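Local coordinates for 2-pyrone-4,6-dicarboxylic acid hydrolase, putative (Pseudomonas putida, PDB 2FFI), which probably hydrolyses the lactone ring of 2-pyrone-4,6-dicarboxylate and is built as a TIM barrel of the amidohydrolase family, at residues Y38-L49 with W237-F248. Numbering follows the deposited sequence.
Sequences YDAPLGDYLGQL and WPHTQHESEVSF
Tyr38 and Glu243 form the hydrogen bond of this contact: Tyr38 OH donates to Glu243 OE1 over 2.7 Å, on the anti lone pair, the one away from the other carboxylate oxygen. Glu243 is bent at chi2 (77°), which folds its carboxylate back so that OE1 also accepts from the backbone of Gln241, here from above the carboxylate plane (3.1 Å from Gln241 N). Two donors thus grip one oxygen and tie the type II turn His239-His242 to the phenol. Pro238 CG and Thr240 CG2 also lie at the edge of the Tyr38 ring, with Pro238 CG 3.6 Å from Tyr38 CE1.

Apolar contacts centre on the Trp237 indole. Pro238, which follows a cis peptide bond, lays CB over the centre of one face; on the opposite face sits the backbone of Tyr45, its CA offset toward the rim, while Tyr45 CB reaches 3.4 Å from Trp237 CZ3. Ala40 CB lies 3.7 Å from Trp237 CH2. The Tyr45 ring and the six-membered ring of Trp237 are nearly parallel, planes at 28°, but slid apart with little overlap.

In the TIM-barrel fold, residues 237-247 belong to the loop that leads from strand 231-234 into helix 248-258, and the contact sets this loop and Phe248, the helix's first residue, against helix 42-51 and the residues leading into it. Asp16, on strand 15-16, accepts a hydrogen bond from Tyr45 OH; a phosphate ion, probably from crystallisation, lies near Thr240.

Farther along the helix, Phe248 packs beside Gln48, Tyr45 and Leu49. Gln48 O stands over one face of its ring, Tyr45 CE1 meets its edge at 3.8 Å from Phe248 CE1, and Leu49 CD2 approaches Phe248 CZ obliquely (3.7 Å). The Gln48 side chain, bent at chi2 (-64°), carries its amide alongside Phe248 CB.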
ATOM      1  N   TYR A  38      19.693   7.598   0.385  1.00 40.48           N
ATOM      2  CA  TYR A  38      19.548   7.979   1.778  1.00 39.71           C
ATOM      3  C   TYR A  38      19.178   6.741   2.582  1.00 39.33           C
ATOM      4  O   TYR A  38      18.957   5.659   2.028  1.00 38.58           O
ATOM      5  CB  TYR A  38      18.475   9.049   1.932  1.00 37.87           C
ATOM      6  CG  TYR A  38      17.167   8.658   1.318  1.00 37.09           C
ATOM      7  CD1 TYR A  38      16.233   7.913   2.034  1.00 37.87           C
ATOM      8  CD2 TYR A  38      16.870   9.007   0.004  1.00 37.27           C
ATOM      9  CE1 TYR A  38      15.030   7.523   1.454  1.00 38.34           C
ATOM     10  CE2 TYR A  38      15.677   8.624  -0.589  1.00 37.71           C
ATOM     11  CZ  TYR A  38      14.761   7.882   0.140  1.00 37.66           C
ATOM     12  OH  TYR A  38      13.588   7.493  -0.452  1.00 36.56           O
ATOM     13  N   ASP A  39      19.108   6.909   3.895  1.00 39.39           N
ATOM     14  CA  ASP A  39      18.806   5.804   4.785  1.00 39.15           C
ATOM     15  C   ASP A  39      17.432   5.955   5.423  1.00 37.39           C
ATOM     16  O   ASP A  39      17.087   7.026   5.924  1.00 38.76           O
ATOM     17  CB  ASP A  39      19.897   5.722   5.858  1.00 42.03           C
ATOM     18  CG  ASP A  39      19.888   4.408   6.603  1.00 45.07           C
ATOM     19  OD1 ASP A  39      20.862   4.124   7.339  1.00 46.72           O
ATOM     20  OD2 ASP A  39      18.900   3.660   6.455  1.00 46.81           O
ATOM     21  N   ALA A  40      16.649   4.879   5.399  1.00 34.47           N
ATOM     22  CA  ALA A  40      15.299   4.880   5.972  1.00 32.16           C
ATOM     23  C   ALA A  40      15.189   3.787   7.028  1.00 29.59           C
ATOM     24  O   ALA A  40      14.375   2.875   6.913  1.00 29.67           O
ATOM     25  CB  ALA A  40      14.260   4.659   4.870  1.00 30.77           C
ATOM     26  N   PRO A  41      16.006   3.877   8.088  1.00 27.67           N
ATOM     27  CA  PRO A  41      15.979   2.869   9.152  1.00 26.06           C
ATOM     28  C   PRO A  41      14.643   2.795   9.902  1.00 23.61           C
ATOM     29  O   PRO A  41      13.858   3.744   9.907  1.00 23.85           O
ATOM     30  CB  PRO A  41      17.138   3.296  10.049  1.00 25.84           C
ATOM     31  CG  PRO A  41      17.091   4.782   9.960  1.00 25.10           C
ATOM     32  CD  PRO A  41      16.850   5.023   8.474  1.00 27.12           C
ATOM     33  N   LEU A  42      14.397   1.659  10.539  1.00 21.57           N
ATOM     34  CA  LEU A  42      13.162   1.461  11.270  1.00 20.74           C
ATOM     35  C   LEU A  42      12.998   2.605  12.277  1.00 19.25           C
ATOM     36  O   LEU A  42      11.940   3.223  12.373  1.00 18.05           O
ATOM     37  CB  LEU A  42      13.193   0.115  11.999  1.00 19.96           C
ATOM     38  CG  LEU A  42      11.992  -0.823  11.938  1.00 18.25           C
ATOM     39  CD1 LEU A  42      12.138  -1.810  13.066  1.00 18.39           C
ATOM     40  CD2 LEU A  42      10.685  -0.074  12.072  1.00 18.51           C
ATOM     41  N   GLY A  43      14.060   2.891  13.012  1.00 18.31           N
ATOM     42  CA  GLY A  43      13.998   3.949  14.001  1.00 18.98           C
ATOM     43  C   GLY A  43      13.424   5.253  13.471  1.00 20.30           C
ATOM     44  O   GLY A  43      12.556   5.876  14.099  1.00 21.12           O
ATOM     45  N   ASP A  44      13.898   5.692  12.313  1.00 19.95           N
ATOM     46  CA  ASP A  44      13.390   6.946  11.789  1.00 20.40           C
ATOM     47  C   ASP A  44      11.894   6.873  11.552  1.00 20.21           C
ATOM     48  O   ASP A  44      11.152   7.767  11.955  1.00 23.52           O
ATOM     49  CB  ASP A  44      14.104   7.332  10.494  1.00 21.46           C
ATOM     50  CG  ASP A  44      15.560   7.715  10.715  1.00 22.24           C
ATOM     51  OD1 ASP A  44      16.169   8.249   9.758  1.00 23.94           O
ATOM     52  OD2 ASP A  44      16.098   7.476  11.826  1.00 20.89           O
ATOM     53  N   TYR A  45      11.451   5.810  10.893  1.00 19.19           N
ATOM     54  CA  TYR A  45      10.034   5.630  10.599  1.00 16.80           C
ATOM     55  C   TYR A  45       9.199   5.586  11.872  1.00 15.57           C
ATOM     56  O   TYR A  45       8.152   6.225  11.962  1.00 16.83           O
ATOM     57  CB  TYR A  45       9.829   4.340   9.823  1.00 17.05           C
ATOM     58  CG  TYR A  45       8.379   4.035   9.585  1.00 15.07           C
ATOM     59  CD1 TYR A  45       7.556   4.953   8.944  1.00 14.08           C
ATOM     60  CD2 TYR A  45       7.826   2.828  10.000  1.00 15.18           C
ATOM     61  CE1 TYR A  45       6.211   4.670   8.724  1.00 14.88           C
ATOM     62  CE2 TYR A  45       6.494   2.540   9.781  1.00 13.77           C
ATOM     63  CZ  TYR A  45       5.699   3.459   9.148  1.00 12.61           C
ATOM     64  OH  TYR A  45       4.388   3.175   8.924  1.00 16.23           O
ATOM     65  N   LEU A  46       9.668   4.815  12.845  1.00 13.89           N
ATOM     66  CA  LEU A  46       8.981   4.694  14.109  1.00 12.40           C
ATOM     67  C   LEU A  46       8.892   6.066  14.753  1.00 13.31           C
ATOM     68  O   LEU A  46       7.881   6.408  15.360  1.00 15.05           O
ATOM     69  CB  LEU A  46       9.729   3.710  15.004  1.00 10.49           C
ATOM     70  CG  LEU A  46       9.157   2.289  15.056  1.00  8.24           C
ATOM     71  CD1 LEU A  46       8.639   1.890  13.705  1.00  5.68           C
ATOM     72  CD2 LEU A  46      10.218   1.325  15.549  1.00  6.18           C
ATOM     73  N   GLY A  47       9.944   6.863  14.606  1.00 13.49           N
ATOM     74  CA  GLY A  47       9.940   8.200  15.184  1.00 14.19           C
ATOM     75  C   GLY A  47       8.908   9.095  14.520  1.00 14.42           C
ATOM     76  O   GLY A  47       8.097   9.741  15.182  1.00 16.41           O
ATOM     77  N   GLN A  48       8.955   9.140  13.197  1.00 13.68           N
ATOM     78  CA  GLN A  48       8.023   9.912  12.419  1.00 13.12           C
ATOM     79  C   GLN A  48       6.598   9.491  12.718  1.00 13.48           C
ATOM     80  O   GLN A  48       5.692  10.310  12.637  1.00 14.84           O
ATOM     81  CB  GLN A  48       8.324   9.707  10.943  1.00 13.83           C
ATOM     82  CG  GLN A  48       9.604  10.351  10.517  1.00 16.89           C
ATOM     83  CD  GLN A  48       9.538  11.863  10.672  1.00 17.97           C
ATOM     84  OE1 GLN A  48      10.184  12.451  11.549  1.00 17.26           O
ATOM     85  NE2 GLN A  48       8.742  12.502   9.816  1.00 20.56           N
ATOM     86  N   LEU A  49       6.395   8.208  13.037  1.00 14.01           N
ATOM     87  CA  LEU A  49       5.052   7.702  13.355  1.00 12.97           C
ATOM     88  C   LEU A  49       4.532   8.298  14.666  1.00 13.66           C
ATOM     89  O   LEU A  49       3.481   8.935  14.674  1.00 13.75           O
ATOM     90  CB  LEU A  49       5.013   6.153  13.480  1.00 11.24           C
ATOM     91  CG  LEU A  49       4.906   5.156  12.317  1.00  9.19           C
ATOM     92  CD1 LEU A  49       4.784   3.768  12.887  1.00  6.96           C
ATOM     93  CD2 LEU A  49       3.719   5.459  11.431  1.00  6.75           C
ATOM     94  N   TRP A 237       5.870   6.900   3.186  1.00 11.87           N
ATOM     95  CA  TRP A 237       7.196   7.313   3.627  1.00 10.45           C
ATOM     96  C   TRP A 237       8.196   6.247   3.164  1.00 11.39           C
ATOM     97  O   TRP A 237       7.847   5.071   3.065  1.00 10.71           O
ATOM     98  CB  TRP A 237       7.196   7.405   5.156  1.00  9.07           C
ATOM     99  CG  TRP A 237       8.474   7.913   5.751  1.00  6.86           C
ATOM    100  CD1 TRP A 237       8.810   9.216   5.966  1.00  5.64           C
ATOM    101  CD2 TRP A 237       9.573   7.132   6.219  1.00  5.05           C
ATOM    102  NE1 TRP A 237      10.039   9.296   6.538  1.00  3.25           N
ATOM    103  CE2 TRP A 237      10.540   8.034   6.705  1.00  5.43           C
ATOM    104  CE3 TRP A 237       9.840   5.759   6.268  1.00  7.05           C
ATOM    105  CZ2 TRP A 237      11.764   7.609   7.248  1.00  5.10           C
ATOM    106  CZ3 TRP A 237      11.058   5.330   6.807  1.00  7.79           C
ATOM    107  CH2 TRP A 237      12.007   6.260   7.287  1.00  7.84           C
ATOM    108  N   PRO A 238       9.452   6.634   2.888  1.00 11.04           N
ATOM    109  CA  PRO A 238       9.992   7.988   2.996  1.00 11.62           C
ATOM    110  C   PRO A 238       9.661   8.862   1.786  1.00 12.72           C
ATOM    111  O   PRO A 238      10.302   9.891   1.561  1.00 11.56           O
ATOM    112  CB  PRO A 238      11.473   7.730   3.139  1.00  8.77           C
ATOM    113  CG  PRO A 238      11.671   6.591   2.211  1.00  8.21           C
ATOM    114  CD  PRO A 238      10.514   5.680   2.512  1.00  9.67           C
ATOM    115  N   HIS A 239       8.645   8.451   1.033  1.00 13.90           N
ATOM    116  CA  HIS A 239       8.216   9.167  -0.163  1.00 15.39           C
ATOM    117  C   HIS A 239       9.371   9.157  -1.168  1.00 16.00           C
ATOM    118  O   HIS A 239      10.091  10.142  -1.298  1.00 16.95           O
ATOM    119  CB  HIS A 239       7.836  10.615   0.186  1.00 13.30           C
ATOM    120  CG  HIS A 239       7.126  10.755   1.495  1.00 13.13           C
ATOM    121  ND1 HIS A 239       7.794  10.953   2.685  1.00 11.86           N
ATOM    122  CD2 HIS A 239       5.811  10.672   1.814  1.00 11.97           C
ATOM    123  CE1 HIS A 239       6.923  10.982   3.678  1.00 10.62           C
ATOM    124  NE2 HIS A 239       5.714  10.813   3.177  1.00 11.36           N
ATOM    125  N   THR A 240       9.552   8.041  -1.872  1.00 16.93           N
ATOM    126  CA  THR A 240      10.639   7.935  -2.849  1.00 18.21           C
ATOM    127  C   THR A 240      10.356   8.758  -4.109  1.00 18.71           C
ATOM    128  O   THR A 240       9.222   8.805  -4.581  1.00 19.50           O
ATOM    129  CB  THR A 240      10.944   6.439  -3.230  1.00 16.74           C
ATOM    130  OG1 THR A 240       9.717   5.747  -3.453  1.00 16.81           O
ATOM    131  CG2 THR A 240      11.737   5.731  -2.115  1.00 14.43           C
ATOM    132  N   GLN A 241      11.401   9.411  -4.627  1.00 19.70           N
ATOM    133  CA  GLN A 241      11.339  10.275  -5.822  1.00 20.41           C
ATOM    134  C   GLN A 241      10.632  11.599  -5.533  1.00 19.27           C
ATOM    135  O   GLN A 241      10.322  12.372  -6.435  1.00 17.47           O
ATOM    136  CB  GLN A 241      10.658   9.533  -6.990  1.00 20.53           C
ATOM    137  CG  GLN A 241      11.635   8.742  -7.861  1.00 23.09           C
ATOM    138  CD  GLN A 241      11.074   7.414  -8.363  1.00 25.55           C
ATOM    139  OE1 GLN A 241      10.228   7.379  -9.262  1.00 26.18           O
ATOM    140  NE2 GLN A 241      11.538   6.312  -7.768  1.00 25.79           N
ATOM    141  N   HIS A 242      10.399  11.854  -4.253  1.00 20.64           N
ATOM    142  CA  HIS A 242       9.723  13.064  -3.804  1.00 21.12           C
ATOM    143  C   HIS A 242      10.209  13.409  -2.401  1.00 21.62           C
ATOM    144  O   HIS A 242       9.489  14.031  -1.640  1.00 24.16           O
ATOM    145  CB  HIS A 242       8.199  12.843  -3.782  1.00 21.58           C
ATOM    146  CG  HIS A 242       7.607  12.508  -5.120  1.00 23.15           C
ATOM    147  ND1 HIS A 242       7.185  13.470  -6.014  1.00 23.75           N
ATOM    148  CD2 HIS A 242       7.381  11.313  -5.721  1.00 23.36           C
ATOM    149  CE1 HIS A 242       6.723  12.886  -7.107  1.00 23.13           C
ATOM    150  NE2 HIS A 242       6.831  11.578  -6.956  1.00 24.61           N
ATOM    151  N   GLU A 243      11.430  13.010  -2.064  1.00 21.74           N
ATOM    152  CA  GLU A 243      11.976  13.275  -0.739  1.00 22.45           C
ATOM    153  C   GLU A 243      12.119  14.768  -0.491  1.00 24.79           C
ATOM    154  O   GLU A 243      11.885  15.267   0.624  1.00 25.78           O
ATOM    155  CB  GLU A 243      13.350  12.622  -0.577  1.00 21.36           C
ATOM    156  CG  GLU A 243      13.385  11.100  -0.732  1.00 19.37           C
ATOM    157  CD  GLU A 243      13.325  10.622  -2.185  1.00 17.41           C
ATOM    158  OE1 GLU A 243      13.513   9.416  -2.408  1.00 18.03           O
ATOM    159  OE2 GLU A 243      13.091  11.433  -3.102  1.00 15.58           O
ATOM    160  N   SER A 244      12.494  15.479  -1.546  1.00 25.48           N
ATOM    161  CA  SER A 244      12.717  16.918  -1.476  1.00 25.97           C
ATOM    162  C   SER A 244      11.455  17.719  -1.234  1.00 26.16           C
ATOM    163  O   SER A 244      11.487  18.771  -0.602  1.00 26.22           O
ATOM    164  CB  SER A 244      13.347  17.386  -2.781  1.00 25.87           C
ATOM    165  OG  SER A 244      14.309  16.447  -3.224  1.00 28.34           O
ATOM    166  N   GLU A 245      10.343  17.209  -1.741  1.00 26.28           N
ATOM    167  CA  GLU A 245       9.071  17.902  -1.626  1.00 26.70           C
ATOM    168  C   GLU A 245       8.153  17.423  -0.489  1.00 25.80           C
ATOM    169  O   GLU A 245       7.397  18.222   0.082  1.00 25.52           O
ATOM    170  CB  GLU A 245       8.319  17.772  -2.948  1.00 28.20           C
ATOM    171  CG  GLU A 245       9.169  17.988  -4.187  1.00 30.57           C
ATOM    172  CD  GLU A 245       8.920  16.913  -5.233  1.00 32.51           C
ATOM    173  OE1 GLU A 245       7.741  16.726  -5.628  1.00 31.68           O
ATOM    174  OE2 GLU A 245       9.905  16.262  -5.661  1.00 33.01           O
ATOM    175  N   VAL A 246       8.235  16.129  -0.169  1.00 22.60           N
ATOM    176  CA  VAL A 246       7.381  15.521   0.839  1.00 19.01           C
ATOM    177  C   VAL A 246       8.058  14.937   2.062  1.00 17.19           C
ATOM    178  O   VAL A 246       9.181  14.423   1.994  1.00 19.29           O
ATOM    179  CB  VAL A 246       6.536  14.397   0.203  1.00 19.57           C
ATOM    180  CG1 VAL A 246       5.458  13.934   1.168  1.00 19.18           C
ATOM    181  CG2 VAL A 246       5.921  14.887  -1.104  1.00 17.92           C
ATOM    182  N   SER A 247       7.344  15.018   3.182  1.00 14.18           N
ATOM    183  CA  SER A 247       7.794  14.483   4.470  1.00 11.57           C
ATOM    184  C   SER A 247       6.562  13.917   5.171  1.00  8.94           C
ATOM    185  O   SER A 247       5.429  14.205   4.788  1.00  4.87           O
ATOM    186  CB  SER A 247       8.393  15.587   5.340  1.00 13.88           C
ATOM    187  OG  SER A 247       7.393  16.511   5.759  1.00 14.07           O
ATOM    188  N   PHE A 248       6.781  13.104   6.193  1.00  8.01           N
ATOM    189  CA  PHE A 248       5.667  12.521   6.923  1.00  7.58           C
ATOM    190  C   PHE A 248       4.677  13.621   7.318  1.00  7.30           C
ATOM    191  O   PHE A 248       3.464  13.481   7.138  1.00  8.95           O
ATOM    192  CB  PHE A 248       6.174  11.797   8.172  1.00  8.77           C
ATOM    193  CG  PHE A 248       5.333  10.612   8.557  1.00  7.36           C
ATOM    194  CD1 PHE A 248       5.760   9.314   8.294  1.00  6.02           C
ATOM    195  CD2 PHE A 248       4.089  10.805   9.138  1.00  5.85           C
ATOM    196  CE1 PHE A 248       4.941   8.237   8.595  1.00  8.49           C
ATOM    197  CE2 PHE A 248       3.270   9.742   9.439  1.00  7.01           C
ATOM    198  CZ  PHE A 248       3.686   8.455   9.176  1.00  6.93           C
TER